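Local coordinates for LanC-like protein GCR2 (Arabidopsis thaliana, PDB 3T33) that binds zinc as a LanC-like protein and may play a role in abscisic acid signalling, at residues T125-V139 and L170-L184. Sequence-based numbering, arbitrary orientation.
Sequences TFICGYAGVCALGAV and LLYGRAGYLWACLFL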
# COMPACT_ATOMS: atom_id res chain seq x y z
N THR A 125 -2.23 -15.17 -2.49
CA THR A 125 -1.72 -13.98 -1.76
C THR A 125 -2.81 -13.08 -1.11
O THR A 125 -4.03 -13.21 -1.38
CB THR A 125 -0.83 -13.07 -2.65
OG1 THR A 125 -1.65 -12.46 -3.64
CG2 THR A 125 0.30 -13.91 -3.37
N PHE A 126 -2.35 -12.15 -0.26
CA PHE A 126 -3.27 -11.16 0.32
C PHE A 126 -3.98 -10.31 -0.73
O PHE A 126 -5.22 -10.16 -0.67
CB PHE A 126 -2.54 -10.25 1.33
CG PHE A 126 -3.45 -9.39 2.14
CD1 PHE A 126 -4.06 -9.87 3.26
CD2 PHE A 126 -3.64 -8.05 1.81
CE1 PHE A 126 -4.90 -9.07 4.03
CE2 PHE A 126 -4.45 -7.25 2.59
CZ PHE A 126 -5.09 -7.77 3.69
N ILE A 127 -3.22 -9.77 -1.67
CA ILE A 127 -3.75 -8.74 -2.55
C ILE A 127 -4.46 -9.36 -3.77
O ILE A 127 -5.39 -8.78 -4.34
CB ILE A 127 -2.62 -7.81 -3.05
CG1 ILE A 127 -1.98 -6.99 -1.91
CG2 ILE A 127 -3.06 -6.92 -4.20
CD1 ILE A 127 -0.52 -6.41 -2.31
N CYS A 128 -4.02 -10.55 -4.18
CA CYS A 128 -4.58 -11.13 -5.38
C CYS A 128 -5.30 -12.46 -5.22
O CYS A 128 -5.92 -12.92 -6.17
CB CYS A 128 -3.53 -11.20 -6.50
SG CYS A 128 -3.23 -9.59 -7.19
N GLY A 129 -5.25 -13.07 -4.04
CA GLY A 129 -5.77 -14.42 -3.84
C GLY A 129 -6.57 -14.61 -2.57
O GLY A 129 -7.06 -13.67 -1.93
N TYR A 130 -6.60 -15.85 -2.18
CA TYR A 130 -7.55 -16.39 -1.26
C TYR A 130 -7.13 -16.17 0.19
O TYR A 130 -7.99 -16.17 1.10
CB TYR A 130 -7.60 -17.93 -1.55
CG TYR A 130 -8.61 -18.66 -0.73
CD1 TYR A 130 -9.92 -18.21 -0.72
CD2 TYR A 130 -8.27 -19.79 0.04
CE1 TYR A 130 -10.94 -18.86 0.02
CE2 TYR A 130 -9.29 -20.48 0.80
CZ TYR A 130 -10.65 -19.99 0.77
OH TYR A 130 -11.73 -20.56 1.48
N ALA A 131 -5.82 -16.09 0.42
CA ALA A 131 -5.29 -15.74 1.76
C ALA A 131 -5.81 -14.36 2.18
O ALA A 131 -6.13 -14.14 3.32
CB ALA A 131 -3.70 -15.77 1.78
N GLY A 132 -5.92 -13.44 1.22
CA GLY A 132 -6.55 -12.12 1.47
C GLY A 132 -7.96 -12.26 2.03
O GLY A 132 -8.31 -11.65 3.05
N VAL A 133 -8.77 -13.07 1.35
CA VAL A 133 -10.19 -13.34 1.75
C VAL A 133 -10.28 -13.94 3.14
O VAL A 133 -11.06 -13.50 4.01
CB VAL A 133 -10.85 -14.33 0.77
CG1 VAL A 133 -12.28 -14.71 1.23
CG2 VAL A 133 -10.83 -13.75 -0.64
N CYS A 134 -9.47 -14.96 3.39
CA CYS A 134 -9.49 -15.60 4.68
C CYS A 134 -8.95 -14.74 5.78
O CYS A 134 -9.39 -14.85 6.92
CB CYS A 134 -8.67 -16.89 4.60
SG CYS A 134 -9.46 -18.19 3.50
N ALA A 135 -7.92 -13.94 5.51
CA ALA A 135 -7.31 -13.22 6.63
C ALA A 135 -8.22 -12.07 7.03
O ALA A 135 -8.40 -11.84 8.21
CB ALA A 135 -5.91 -12.72 6.27
N LEU A 136 -8.86 -11.40 6.07
CA LEU A 136 -9.80 -10.34 6.42
C LEU A 136 -11.00 -10.95 7.11
O LEU A 136 -11.51 -10.47 8.09
CB LEU A 136 -10.28 -9.60 5.18
CG LEU A 136 -10.64 -8.12 5.22
CD1 LEU A 136 -11.59 -7.61 4.11
CD2 LEU A 136 -10.94 -7.51 6.59
N GLY A 137 -11.48 -12.05 6.58
CA GLY A 137 -12.63 -12.72 7.19
C GLY A 137 -12.37 -12.94 8.65
O GLY A 137 -13.21 -12.58 9.48
N ALA A 138 -11.20 -13.53 8.97
CA ALA A 138 -10.88 -13.92 10.33
C ALA A 138 -10.69 -12.69 11.24
O ALA A 138 -11.04 -12.72 12.39
CB ALA A 138 -9.57 -14.80 10.35
N VAL A 139 -10.16 -11.61 10.69
CA VAL A 139 -9.91 -10.40 11.49
C VAL A 139 -11.24 -9.70 11.75
O VAL A 139 -11.56 -9.35 12.87
CB VAL A 139 -8.81 -9.51 10.82
CG1 VAL A 139 -8.73 -8.16 11.53
CG2 VAL A 139 -7.42 -10.22 10.88
N LEU A 170 5.10 -10.32 -4.54
CA LEU A 170 4.04 -9.97 -3.56
C LEU A 170 2.70 -10.23 -4.12
O LEU A 170 1.84 -10.62 -3.40
CB LEU A 170 4.07 -8.47 -3.14
CG LEU A 170 3.90 -7.93 -1.71
CD1 LEU A 170 3.10 -6.60 -1.72
CD2 LEU A 170 3.37 -8.86 -0.73
N LEU A 171 2.49 -9.95 -5.39
CA LEU A 171 1.15 -10.12 -5.94
C LEU A 171 0.72 -11.58 -6.15
O LEU A 171 -0.45 -11.93 -5.89
CB LEU A 171 0.98 -9.27 -7.18
CG LEU A 171 0.31 -7.91 -6.93
CD1 LEU A 171 0.94 -7.15 -5.83
CD2 LEU A 171 0.18 -7.05 -8.14
N TYR A 172 1.67 -12.47 -6.49
CA TYR A 172 1.33 -13.90 -6.84
C TYR A 172 2.13 -14.97 -6.10
O TYR A 172 1.70 -16.10 -5.98
CB TYR A 172 1.31 -14.13 -8.37
CG TYR A 172 0.29 -13.24 -9.10
CD1 TYR A 172 -1.10 -13.38 -8.88
CD2 TYR A 172 0.71 -12.25 -9.97
CE1 TYR A 172 -2.01 -12.56 -9.53
CE2 TYR A 172 -0.21 -11.42 -10.62
CZ TYR A 172 -1.55 -11.58 -10.39
OH TYR A 172 -2.43 -10.75 -11.03
N GLY A 173 3.21 -14.55 -5.47
CA GLY A 173 4.15 -15.43 -4.85
C GLY A 173 4.13 -15.53 -3.36
O GLY A 173 3.21 -15.11 -2.67
N ARG A 174 5.18 -16.14 -2.89
CA ARG A 174 5.36 -16.47 -1.52
C ARG A 174 5.43 -15.23 -0.60
O ARG A 174 4.95 -15.29 0.49
CB ARG A 174 6.65 -17.34 -1.36
CG ARG A 174 6.42 -18.87 -1.51
CD ARG A 174 7.76 -19.70 -1.47
NE ARG A 174 8.19 -20.01 -2.82
CZ ARG A 174 7.88 -21.12 -3.48
NH1 ARG A 174 7.18 -22.05 -2.90
NH2 ARG A 174 8.26 -21.25 -4.73
N ALA A 175 6.09 -14.14 -1.00
CA ALA A 175 6.13 -12.96 -0.13
C ALA A 175 4.66 -12.55 0.17
O ALA A 175 4.30 -12.30 1.32
CB ALA A 175 6.91 -11.80 -0.79
N GLY A 176 3.82 -12.62 -0.86
CA GLY A 176 2.38 -12.38 -0.79
C GLY A 176 1.56 -13.24 0.16
O GLY A 176 0.67 -12.74 0.87
N TYR A 177 1.83 -14.55 0.18
CA TYR A 177 1.12 -15.41 1.10
C TYR A 177 1.66 -15.10 2.51
O TYR A 177 0.94 -15.08 3.51
CB TYR A 177 1.39 -16.86 0.70
CG TYR A 177 1.11 -17.80 1.82
CD1 TYR A 177 -0.20 -18.22 2.09
CD2 TYR A 177 2.11 -18.28 2.61
CE1 TYR A 177 -0.49 -19.08 3.14
CE2 TYR A 177 1.82 -19.19 3.72
CZ TYR A 177 0.52 -19.57 3.96
OH TYR A 177 0.19 -20.38 5.03
N LEU A 178 2.97 -14.93 2.60
CA LEU A 178 3.63 -14.73 3.89
C LEU A 178 3.17 -13.39 4.51
O LEU A 178 2.91 -13.32 5.72
CB LEU A 178 5.14 -14.66 3.65
CG LEU A 178 6.03 -14.26 4.84
CD1 LEU A 178 5.77 -15.23 6.04
CD2 LEU A 178 7.49 -14.24 4.42
N TRP A 179 3.06 -12.36 3.67
CA TRP A 179 2.42 -11.10 4.09
C TRP A 179 1.04 -11.31 4.82
O TRP A 179 0.85 -10.79 5.92
CB TRP A 179 2.34 -10.09 2.92
CG TRP A 179 2.14 -8.62 3.39
CD1 TRP A 179 3.09 -7.61 3.43
CD2 TRP A 179 0.91 -8.03 3.91
NE1 TRP A 179 2.54 -6.45 3.90
CE2 TRP A 179 1.21 -6.67 4.22
CE3 TRP A 179 -0.40 -8.51 4.13
CZ2 TRP A 179 0.22 -5.75 4.75
CZ3 TRP A 179 -1.40 -7.61 4.64
CH2 TRP A 179 -1.06 -6.23 4.93
N ALA A 180 0.16 -12.15 4.25
CA ALA A 180 -1.16 -12.46 4.83
C ALA A 180 -1.06 -13.09 6.19
O ALA A 180 -1.92 -12.82 7.07
CB ALA A 180 -1.97 -13.39 3.91
N CYS A 181 -0.10 -14.01 6.33
CA CYS A 181 0.15 -14.66 7.60
C CYS A 181 0.53 -13.58 8.61
O CYS A 181 0.01 -13.57 9.67
CB CYS A 181 1.32 -15.67 7.50
SG CYS A 181 1.04 -17.04 6.31
N LEU A 182 1.55 -12.76 8.30
CA LEU A 182 1.99 -11.70 9.22
C LEU A 182 0.82 -10.80 9.58
O LEU A 182 0.58 -10.55 10.71
CB LEU A 182 3.09 -10.91 8.59
CG LEU A 182 4.37 -11.73 8.37
CD1 LEU A 182 5.32 -11.03 7.45
CD2 LEU A 182 5.06 -12.09 9.75
N PHE A 183 0.01 -10.44 8.61
CA PHE A 183 -1.15 -9.62 8.83
C PHE A 183 -2.16 -10.28 9.78
O PHE A 183 -2.62 -9.67 10.75
CB PHE A 183 -1.80 -9.34 7.46
CG PHE A 183 -3.16 -8.70 7.55
CD1 PHE A 183 -4.30 -9.50 7.72
CD2 PHE A 183 -3.31 -7.29 7.45
CE1 PHE A 183 -5.62 -8.91 7.79
CE2 PHE A 183 -4.62 -6.69 7.48
CZ PHE A 183 -5.78 -7.50 7.65
N LEU A 184 -2.48 -11.53 9.51
CA LEU A 184 -3.39 -12.25 10.37
C LEU A 184 -2.89 -12.33 11.81
O LEU A 184 -3.65 -12.03 12.78
CB LEU A 184 -3.65 -13.65 9.83
CG LEU A 184 -4.66 -14.43 10.65
CD1 LEU A 184 -5.95 -13.66 10.84
CD2 LEU A 184 -4.98 -15.81 10.02
O HOH W 1 -2.50 -14.53 -5.28
O HOH W 2 -0.18 -10.09 -1.55
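F126 packs against both W179 and F183. CZ3 of W179 stands over the centre of the F126 ring, 3.5 Å above its plane. F126 directs its CE1 edge at the face of F183. Both pairs are edge-to-face, with planes at 50°. The F126 ring gets there because CG is anti to the backbone N (chi1 -170°). W179 NE1 makes a hydrogen bond to the backbone O of Y413.

T125 ties the two loops together. Its OG1 donates to L171 O at 2.6 Å, from above the carbonyl plane, and accepts from C128 N in an ST motif. The chi1 of 69° sets OG1 between the backbone N and the carbonyl carbon, and CG2 then packs against the backbone of the 174-184 helix start, 3.7 Å from G176 CA. F126 N donates a nearly straight hydrogen bond to G176 O. One water bridges I127 N and L170 O.

These loops lead into neighbouring, nearly parallel helices of the LanC-like helical barrel; the axes of segments 130-139 and 174-184 come within 9.3 Å. The small A131 and A180 meet CB to CB at 3.6 Å. V139 CG2 touches both F183 CE1 and L184 CD1.

At the other end, the sulfur of C128 sits obliquely beside the Y172 ring, 4.6 Å from its centroid. SG also packs on CG of L171, whose side chain lies about 7 Å from the bound zinc.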